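Local coordinates for L-iditol 2-dehydrogenase (Clostridium scindens, PDB 4OH1), which probably catalyses the NAD+-dependent oxidation of L-iditol and related polyols as a zinc-containing member of the alcohol dehydrogenase family, at residues 20-24 with 330-334; 102-106 with 120-126; 171-177 with 193-199. The contacts are given in a common frame with arbitrary orientation. Residue numbers count along the deposited sequence, not the author numbering.

Contact 1: 20-24 with 330-334; sequences TVDMM and YKQAF
Strand 20-24 and the first turn of the helix starting at Tyr330 run almost antiparallel (164°), their axes 9.3 Å apart at closest approach. Val21 faces Phe334 (CA to CA 7.7 Å) and Met23 faces Tyr330 (8.5 Å). Extended backbone angles let Val21 and Met23 point toward the helix and Asp22 away. Tyr330, chi1 p and chi2 near -84°, reaches across so that its OH accepts a hydrogen bond from Met23 N (2.9 Å), while the ring packs on the Val21 and Met23 side chains. Val21 O lies at the ring edge, 3.5 Å from Tyr330 CE2, and CB of Met23, a selenomethionine, is 3.7 Å from Tyr330 CE1. Val21 (t) sets CG2 over one face of the Phe334 ring (chi1 m; CH-pi, CG2 to Phe334 CD1 4.0 Å) and CG1 4.3 Å from Tyr330 CD2, beta-branching letting it touch both rings. Lys331 curls back: its NZ gives Tyr330 OH a weak hydrogen bond (3.3 Å) and donates to water 1 (3.2 Å), which donates to Val21 O (2.7 Å). Asp22 OD2 hydrogen-bonds with Thr8 OG1, while OD1 stays 4.5 Å from Lys331 NZ, beyond a salt bridge. This is strand-on-helix packing with a water-bridged polar corner at Lys331: strand 20-26, outermost in its sheet within the chain, pairs with strand 2-9, whose Leu5 touches Tyr330, while Ala333 and Phe334 rest on Ile347 of strand 344-348.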
loop_
_atom_site.group_PDB
_atom_site.type_symbol
_atom_site.label_atom_id
_atom_site.label_comp_id
_atom_site.label_asym_id
_atom_site.label_seq_id
_atom_site.Cartn_x
_atom_site.Cartn_y
_atom_site.Cartn_z
ATOM N N THR A 20 16.925 -0.198 -41.680
ATOM C CA THR A 20 17.648 -1.444 -41.992
ATOM C C THR A 20 18.532 -2.027 -40.852
ATOM O O THR A 20 18.996 -1.320 -39.946
ATOM C CB THR A 20 18.543 -1.210 -43.205
ATOM O OG1 THR A 20 19.434 -0.125 -42.912
ATOM C CG2 THR A 20 17.687 -0.843 -44.391
ATOM N N VAL A 21 18.733 -3.340 -40.887
ATOM C CA VAL A 21 19.570 -4.028 -39.903
ATOM C C VAL A 21 20.575 -4.864 -40.642
ATOM O O VAL A 21 20.204 -5.659 -41.520
ATOM C CB VAL A 21 18.744 -4.942 -39.004
ATOM C CG1 VAL A 21 19.648 -5.781 -38.159
ATOM C CG2 VAL A 21 17.856 -4.093 -38.073
ATOM N N ASP A 22 21.834 -4.720 -40.275
ATOM C CA ASP A 22 22.843 -5.446 -41.020
ATOM C C ASP A 22 23.891 -5.998 -40.127
ATOM O O ASP A 22 24.229 -5.393 -39.142
ATOM C CB ASP A 22 23.498 -4.536 -42.036
ATOM C CG ASP A 22 22.553 -4.084 -43.092
ATOM O OD1 ASP A 22 22.107 -4.958 -43.847
ATOM O OD2 ASP A 22 22.379 -2.850 -43.236
HETATM N N MSE A 23 24.410 -7.150 -40.492
HETATM C CA MSE A 23 25.501 -7.725 -39.728
HETATM C C MSE A 23 26.819 -7.079 -40.110
HETATM O O MSE A 23 27.087 -6.906 -41.289
HETATM C CB MSE A 23 25.609 -9.206 -39.996
HETATM C CG MSE A 23 26.622 -9.850 -39.111
HETATM SE SE MSE A 23 26.785 -11.723 -39.625
HETATM C CE MSE A 23 25.229 -12.531 -38.761
HETATM N N MSE A 24 27.637 -6.740 -39.129
HETATM C CA MSE A 24 29.005 -6.226 -39.366
HETATM C C MSE A 24 29.960 -7.038 -38.536
HETATM O O MSE A 24 29.535 -7.868 -37.714
HETATM C CB MSE A 24 29.138 -4.734 -39.020
HETATM C CG MSE A 24 28.147 -3.876 -39.734
HETATM SE SE MSE A 24 27.947 -1.954 -39.225
HETATM C CE MSE A 24 29.415 -1.145 -40.273
ATOM N N TYR A 330 19.329 -13.939 -39.808
ATOM C CA TYR A 330 18.747 -12.775 -39.194
ATOM C C TYR A 330 17.912 -11.969 -40.165
ATOM O O TYR A 330 16.969 -11.285 -39.757
ATOM C CB TYR A 330 19.809 -11.835 -38.597
ATOM C CG TYR A 330 20.594 -11.004 -39.597
ATOM C CD1 TYR A 330 21.706 -11.537 -40.242
ATOM C CD2 TYR A 330 20.244 -9.695 -39.874
ATOM C CE1 TYR A 330 22.442 -10.809 -41.168
ATOM C CE2 TYR A 330 20.988 -8.950 -40.777
ATOM C CZ TYR A 330 22.100 -9.527 -41.415
ATOM O OH TYR A 330 22.825 -8.813 -42.301
ATOM N N LYS A 331 18.269 -12.002 -41.433
ATOM C CA LYS A 331 17.523 -11.224 -42.376
ATOM C C LYS A 331 16.069 -11.662 -42.398
ATOM O O LYS A 331 15.203 -10.810 -42.425
ATOM C CB LYS A 331 18.187 -11.184 -43.763
ATOM C CG LYS A 331 19.273 -10.089 -43.810
ATOM C CD LYS A 331 19.528 -9.599 -45.203
ATOM C CE LYS A 331 20.874 -10.049 -45.855
ATOM N NZ LYS A 331 21.986 -9.118 -45.457
ATOM N N GLN A 332 15.786 -12.955 -42.338
ATOM C CA GLN A 332 14.387 -13.409 -42.304
ATOM C C GLN A 332 13.698 -13.017 -41.009
ATOM O O GLN A 332 12.502 -12.767 -41.003
ATOM C CB GLN A 332 14.267 -14.906 -42.451
ATOM C CG GLN A 332 14.412 -15.388 -43.864
ATOM C CD GLN A 332 15.146 -16.712 -43.926
ATOM O OE1 GLN A 332 16.378 -16.760 -43.764
ATOM N NE2 GLN A 332 14.394 -17.799 -44.122
ATOM N N ALA A 333 14.452 -12.984 -39.915
ATOM C CA ALA A 333 13.879 -12.627 -38.649
ATOM C C ALA A 333 13.373 -11.232 -38.683
ATOM O O ALA A 333 12.301 -10.928 -38.144
ATOM C CB ALA A 333 14.887 -12.775 -37.520
ATOM N N PHE A 334 14.157 -10.347 -39.258
ATOM C CA PHE A 334 13.715 -8.971 -39.337
ATOM C C PHE A 334 12.582 -8.803 -40.388
ATOM O O PHE A 334 11.681 -7.993 -40.182
ATOM C CB PHE A 334 14.919 -8.028 -39.465
ATOM C CG PHE A 334 15.595 -7.829 -38.159
ATOM C CD1 PHE A 334 15.104 -6.911 -37.259
ATOM C CD2 PHE A 334 16.613 -8.639 -37.775
ATOM C CE1 PHE A 334 15.644 -6.767 -36.020
ATOM C CE2 PHE A 334 17.180 -8.514 -36.524
ATOM C CZ PHE A 334 16.693 -7.576 -35.638
HETATM O O HOH W 1 20.168 -6.903 -43.948
#

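Contact 2: 102-106 with 120-126; sequences YAKYC and CSNMGYR. With ZN (zinc ion), chain C.
A zinc ion closes one end of this two-stranded antiparallel ribbon: Cys106 SG (2.4 Å) and Cys120 SG (2.5 Å) bind it with Cys109 and Cys112, a Cys4 site matching the structural-zinc lobe of zinc-containing alcohol dehydrogenases. Cys106 is p and Cys120 t, rotamers that turn both SG atoms to the metal, 3.8 Å apart. Lys104 and Gly124 form a hydrogen-bonded pair (CA to CA 4.6 Å), with Lys104 N to Gly124 O at 2.9 Å and Gly124 N to Lys104 O at 3.0 Å; Ala103 and Tyr125 form the adjacent non-hydrogen-bonded pair. Arg126 N donates to Tyr102 O (2.9 Å). Glycine suits position 124, since a CB there would crowd Lys104 CB. Beside Ala103, Met123 (selenomethionine; t, p, p) bends its SE to 4.1 Å from Ala103 CB and 3.8 Å from Tyr105 CD1, a Met-aromatic contact. Tyr102 (p) and Tyr125 (m) meet edge to edge; Tyr102 and His74, a ligand of the other zinc, also make an edge-to-face ring pair. Where the strands splay, water 2 donates to Lys104 O (2.8 Å) and Asn122 O (2.9 Å), and Cys106 N donates to Cys120 SG at 3.6 Å.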
loop_
_atom_site.group_PDB
_atom_site.type_symbol
_atom_site.label_atom_id
_atom_site.label_comp_id
_atom_site.label_asym_id
_atom_site.label_seq_id
_atom_site.Cartn_x
_atom_site.Cartn_y
_atom_site.Cartn_z
ATOM N N TYR A 102 19.867 -4.505 -19.497
ATOM C CA TYR A 102 20.541 -3.536 -20.322
ATOM C C TYR A 102 20.847 -2.282 -19.529
ATOM O O TYR A 102 21.776 -1.546 -19.871
ATOM C CB TYR A 102 19.677 -3.171 -21.571
ATOM C CG TYR A 102 18.362 -2.464 -21.208
ATOM C CD1 TYR A 102 17.214 -3.190 -20.906
ATOM C CD2 TYR A 102 18.297 -1.105 -21.096
ATOM C CE1 TYR A 102 16.024 -2.559 -20.538
ATOM C CE2 TYR A 102 17.119 -0.459 -20.718
ATOM C CZ TYR A 102 15.988 -1.192 -20.448
ATOM O OH TYR A 102 14.826 -0.564 -20.038
ATOM N N ALA A 103 20.053 -1.991 -18.503
ATOM C CA ALA A 103 20.132 -0.676 -17.841
ATOM C C ALA A 103 21.205 -0.699 -16.752
ATOM O O ALA A 103 21.223 -1.600 -15.945
ATOM C CB ALA A 103 18.767 -0.313 -17.231
ATOM N N LYS A 104 22.092 0.295 -16.755
ATOM C CA LYS A 104 23.132 0.454 -15.749
ATOM C C LYS A 104 22.822 1.648 -14.843
ATOM O O LYS A 104 22.901 2.806 -15.264
ATOM C CB LYS A 104 24.482 0.668 -16.422
ATOM C CG LYS A 104 25.676 0.845 -15.444
ATOM C CD LYS A 104 25.785 -0.315 -14.514
ATOM C CE LYS A 104 27.062 -0.335 -13.749
ATOM N NZ LYS A 104 27.135 0.835 -12.872
ATOM N N TYR A 105 22.525 1.353 -13.581
ATOM C CA TYR A 105 22.239 2.399 -12.611
ATOM C C TYR A 105 23.554 2.941 -12.005
ATOM O O TYR A 105 24.485 2.180 -11.793
ATOM C CB TYR A 105 21.353 1.810 -11.508
ATOM C CG TYR A 105 20.213 1.003 -12.077
ATOM C CD1 TYR A 105 19.360 1.560 -13.036
ATOM C CD2 TYR A 105 19.995 -0.312 -11.687
ATOM C CE1 TYR A 105 18.316 0.827 -13.599
ATOM C CE2 TYR A 105 18.931 -1.067 -12.239
ATOM C CZ TYR A 105 18.094 -0.476 -13.191
ATOM O OH TYR A 105 17.035 -1.152 -13.759
ATOM N N CYS A 106 23.630 4.233 -11.717
ATOM C CA CYS A 106 24.893 4.808 -11.250
ATOM C C CYS A 106 25.059 4.612 -9.745
ATOM O O CYS A 106 26.176 4.682 -9.213
ATOM C CB CYS A 106 24.955 6.298 -11.596
ATOM S SG CYS A 106 24.038 7.339 -10.465
ATOM N N CYS A 120 17.034 6.698 -12.818
ATOM C CA CYS A 120 18.452 7.111 -12.610
ATOM C C CYS A 120 18.820 8.341 -13.460
ATOM O O CYS A 120 18.590 8.339 -14.670
ATOM C CB CYS A 120 19.458 5.946 -12.902
ATOM S SG CYS A 120 21.198 6.527 -12.931
ATOM N N SER A 121 19.414 9.359 -12.837
ATOM C CA SER A 121 19.945 10.535 -13.600
ATOM C C SER A 121 21.149 10.332 -14.489
ATOM O O SER A 121 21.383 11.149 -15.347
ATOM C CB SER A 121 20.401 11.640 -12.651
ATOM O OG SER A 121 19.352 11.998 -11.830
ATOM N N ASN A 122 21.995 9.355 -14.189
ATOM C CA ASN A 122 23.167 9.065 -15.017
ATOM C C ASN A 122 23.027 7.693 -15.643
ATOM O O ASN A 122 23.965 6.886 -15.661
ATOM C CB ASN A 122 24.432 9.091 -14.192
ATOM C CG ASN A 122 24.568 10.355 -13.426
ATOM O OD1 ASN A 122 24.741 10.355 -12.216
ATOM N ND2 ASN A 122 24.406 11.452 -14.114
HETATM N N MSE A 123 21.848 7.451 -16.170
HETATM C CA MSE A 123 21.490 6.137 -16.641
HETATM C C MSE A 123 22.449 5.711 -17.750
HETATM O O MSE A 123 22.732 6.490 -18.623
HETATM C CB MSE A 123 20.066 6.187 -17.168
HETATM C CG MSE A 123 19.572 4.829 -17.667
HETATM SE SE MSE A 123 19.117 3.625 -16.182
HETATM C CE MSE A 123 17.331 4.433 -15.857
ATOM N N GLY A 124 22.970 4.498 -17.683
ATOM C CA GLY A 124 23.756 3.900 -18.772
ATOM C C GLY A 124 22.872 2.857 -19.446
ATOM O O GLY A 124 21.967 2.301 -18.793
ATOM N N TYR A 125 23.075 2.628 -20.756
ATOM C CA TYR A 125 22.348 1.598 -21.508
ATOM C C TYR A 125 23.322 0.744 -22.288
ATOM O O TYR A 125 24.066 1.268 -23.077
ATOM C CB TYR A 125 21.372 2.228 -22.490
ATOM C CG TYR A 125 20.394 3.225 -21.893
ATOM C CD1 TYR A 125 19.183 2.806 -21.396
ATOM C CD2 TYR A 125 20.684 4.589 -21.845
ATOM C CE1 TYR A 125 18.260 3.692 -20.843
ATOM C CE2 TYR A 125 19.768 5.499 -21.282
ATOM C CZ TYR A 125 18.549 5.028 -20.797
ATOM O OH TYR A 125 17.620 5.879 -20.263
ATOM N N ARG A 126 23.340 -0.562 -22.067
ATOM C CA ARG A 126 24.240 -1.439 -22.806
ATOM C C ARG A 126 23.359 -2.241 -23.760
ATOM O O ARG A 126 22.652 -3.164 -23.338
ATOM C CB ARG A 126 25.018 -2.380 -21.885
ATOM C CG ARG A 126 25.712 -1.716 -20.684
ATOM C CD ARG A 126 27.013 -0.953 -21.027
ATOM N NE ARG A 126 28.040 -1.783 -21.694
ATOM C CZ ARG A 126 29.069 -2.458 -21.126
ATOM N NH1 ARG A 126 29.317 -2.494 -19.813
ATOM N NH2 ARG A 126 29.889 -3.140 -21.912
HETATM ZN ZN ZN C . 21.681 7.074 -10.595
HETATM O O HOH W 2 25.093 4.381 -14.624
#

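Contact 3: 171-177 with 193-199; sequences ISYGKSV and ARLAGAS
Backbone hydrogen bonds set the register: Gly174 N donates to Gly197 O (2.8 Å), and Ser199 N to Lys175 O (2.9 Å), so Tyr173 CA sits 4.1 Å from Gly197 CA. Ser172 to Lys175 is a type II turn closed by Lys175 N to Ser172 O (3.1 Å); at its third position Gly174 has phi 79°, where a CB would jam against the preceding carbonyl O, so glycine suits it. A Schellman motif ends the helix, Ala198 N bonding Ala193 O and Gly197 N bonding Arg194 O (both 3.2 Å). Gly197 is its C-prime residue at phi 83°; a CB there would clash with Tyr173 CD1. Apolar packing joins Ile171 and Val177 to small alanines that admit them: Ile171 CG2 to Ala196 CB and Val177 CG2 to Ala198 CB, both 3.7 Å. Tyr173 OH hydrogen-bonds with Leu192 O of a neighbouring subunit. This is the end of a Rossmann-type beta-alpha-beta unit where strand 176-180 begins and helix 184-194 finishes before the chain enters parallel strand 200-205.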
loop_
_atom_site.group_PDB
_atom_site.type_symbol
_atom_site.label_atom_id
_atom_site.label_comp_id
_atom_site.label_asym_id
_atom_site.label_seq_id
_atom_site.Cartn_x
_atom_site.Cartn_y
_atom_site.Cartn_z
ATOM N N ILE A 171 -3.673 -5.354 -10.679
ATOM C CA ILE A 171 -4.449 -6.505 -10.976
ATOM C C ILE A 171 -4.469 -7.346 -9.726
ATOM O O ILE A 171 -3.433 -7.562 -9.124
ATOM C CB ILE A 171 -3.880 -7.284 -12.106
ATOM C CG1 ILE A 171 -3.681 -6.354 -13.333
ATOM C CG2 ILE A 171 -4.850 -8.412 -12.431
ATOM C CD1 ILE A 171 -3.202 -7.133 -14.658
ATOM N N SER A 172 -5.640 -7.790 -9.293
ATOM C CA SER A 172 -5.715 -8.626 -8.084
ATOM C C SER A 172 -7.034 -9.366 -8.088
ATOM O O SER A 172 -7.847 -9.205 -9.005
ATOM C CB SER A 172 -5.567 -7.755 -6.831
ATOM O OG SER A 172 -6.521 -6.697 -6.807
ATOM N N TYR A 173 -7.231 -10.201 -7.078
ATOM C CA TYR A 173 -8.362 -11.112 -7.001
ATOM C C TYR A 173 -9.662 -10.442 -7.395
ATOM O O TYR A 173 -10.073 -9.414 -6.821
ATOM C CB TYR A 173 -8.495 -11.655 -5.572
ATOM C CG TYR A 173 -7.389 -12.568 -5.083
ATOM C CD1 TYR A 173 -7.052 -13.688 -5.765
ATOM C CD2 TYR A 173 -6.729 -12.295 -3.902
ATOM C CE1 TYR A 173 -6.053 -14.525 -5.296
ATOM C CE2 TYR A 173 -5.769 -13.113 -3.437
ATOM C CZ TYR A 173 -5.416 -14.221 -4.129
ATOM O OH TYR A 173 -4.426 -15.047 -3.644
ATOM N N GLY A 174 -10.350 -11.050 -8.350
ATOM C CA GLY A 174 -11.679 -10.606 -8.613
ATOM C C GLY A 174 -11.831 -9.343 -9.456
ATOM O O GLY A 174 -12.952 -8.911 -9.719
ATOM N N LYS A 175 -10.729 -8.804 -9.942
ATOM C CA LYS A 175 -10.801 -7.655 -10.844
ATOM C C LYS A 175 -11.006 -8.021 -12.303
ATOM O O LYS A 175 -10.623 -9.111 -12.764
ATOM C CB LYS A 175 -9.567 -6.815 -10.694
ATOM C CG LYS A 175 -9.635 -6.042 -9.359
ATOM C CD LYS A 175 -8.470 -5.126 -9.234
ATOM C CE LYS A 175 -8.527 -4.244 -8.000
ATOM N NZ LYS A 175 -7.383 -3.278 -8.141
ATOM N N SER A 176 -11.620 -7.085 -13.022
ATOM C CA SER A 176 -11.743 -7.166 -14.466
ATOM C C SER A 176 -10.618 -6.369 -15.116
ATOM O O SER A 176 -10.264 -5.244 -14.690
ATOM C CB SER A 176 -13.133 -6.705 -14.929
ATOM O OG SER A 176 -13.345 -5.355 -14.594
ATOM N N VAL A 177 -10.072 -6.961 -16.181
ATOM C CA VAL A 177 -8.880 -6.455 -16.847
ATOM C C VAL A 177 -9.116 -6.267 -18.326
ATOM O O VAL A 177 -9.579 -7.185 -19.023
ATOM C CB VAL A 177 -7.691 -7.443 -16.663
ATOM C CG1 VAL A 177 -6.481 -6.956 -17.366
ATOM C CG2 VAL A 177 -7.392 -7.632 -15.237
ATOM N N ALA A 193 -2.358 -11.596 -15.850
ATOM C CA ALA A 193 -3.662 -11.231 -15.294
ATOM C C ALA A 193 -4.293 -12.494 -14.729
ATOM O O ALA A 193 -4.835 -12.434 -13.652
ATOM C CB ALA A 193 -4.580 -10.599 -16.304
ATOM N N ARG A 194 -4.163 -13.646 -15.399
ATOM C CA ARG A 194 -4.667 -14.846 -14.810
ATOM C C ARG A 194 -4.010 -15.174 -13.470
ATOM O O ARG A 194 -4.697 -15.601 -12.520
ATOM C CB ARG A 194 -4.447 -16.042 -15.716
ATOM C CG ARG A 194 -5.373 -16.089 -16.872
ATOM C CD ARG A 194 -6.602 -16.885 -16.467
ATOM N NE ARG A 194 -7.572 -17.026 -17.534
ATOM C CZ ARG A 194 -8.699 -17.722 -17.433
ATOM N NH1 ARG A 194 -9.010 -18.372 -16.309
ATOM N NH2 ARG A 194 -9.522 -17.772 -18.462
ATOM N N LEU A 195 -2.700 -14.944 -13.406
ATOM C CA LEU A 195 -1.875 -15.322 -12.248
ATOM C C LEU A 195 -1.936 -14.246 -11.204
ATOM O O LEU A 195 -1.236 -14.325 -10.218
ATOM C CB LEU A 195 -0.394 -15.549 -12.623
ATOM C CG LEU A 195 -0.206 -16.762 -13.520
ATOM C CD1 LEU A 195 1.108 -16.656 -14.234
ATOM C CD2 LEU A 195 -0.236 -18.013 -12.700
ATOM N N ALA A 196 -2.746 -13.234 -11.423
ATOM C CA ALA A 196 -3.019 -12.268 -10.345
ATOM C C ALA A 196 -4.494 -12.300 -9.887
ATOM O O ALA A 196 -4.985 -11.391 -9.219
ATOM C CB ALA A 196 -2.620 -10.937 -10.813
ATOM N N GLY A 197 -5.232 -13.344 -10.263
ATOM C CA GLY A 197 -6.568 -13.476 -9.811
ATOM C C GLY A 197 -7.660 -12.740 -10.543
ATOM O O GLY A 197 -8.804 -12.690 -10.057
ATOM N N ALA A 198 -7.371 -12.239 -11.734
ATOM C CA ALA A 198 -8.378 -11.570 -12.497
ATOM C C ALA A 198 -9.489 -12.504 -12.854
ATOM O O ALA A 198 -9.218 -13.619 -13.294
ATOM C CB ALA A 198 -7.818 -10.962 -13.738
ATOM N N SER A 199 -10.741 -12.032 -12.703
ATOM C CA SER A 199 -11.904 -12.870 -12.925
ATOM C C SER A 199 -12.506 -12.590 -14.286
ATOM O O SER A 199 -13.242 -13.432 -14.799
ATOM C CB SER A 199 -12.921 -12.677 -11.807
ATOM O OG SER A 199 -13.142 -11.294 -11.567
#

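In the fold
Along the chain contact 1 opens first and closes last, so contacts 2 and 3 both fall between its two segments, contact 2 closing before contact 3 opens. Contact 1 brings an early strand, 20-26, against late helix 330-338, so both ends of the chain build the same region. Contact 2 belongs to the GroES-like part and its zinc lobe, with centre about 27 Å from that of contact 1. Contact 3 lies in the Rossmann-type parallel sheet, centre about 33 Å from contact 2 and about 39 Å from contact 1; contacts 1 and 3 lie on opposite sides of the chain's centre. None touches another. Contacts 2 and 3 also meet neighbouring subunits of the four-chain assembly.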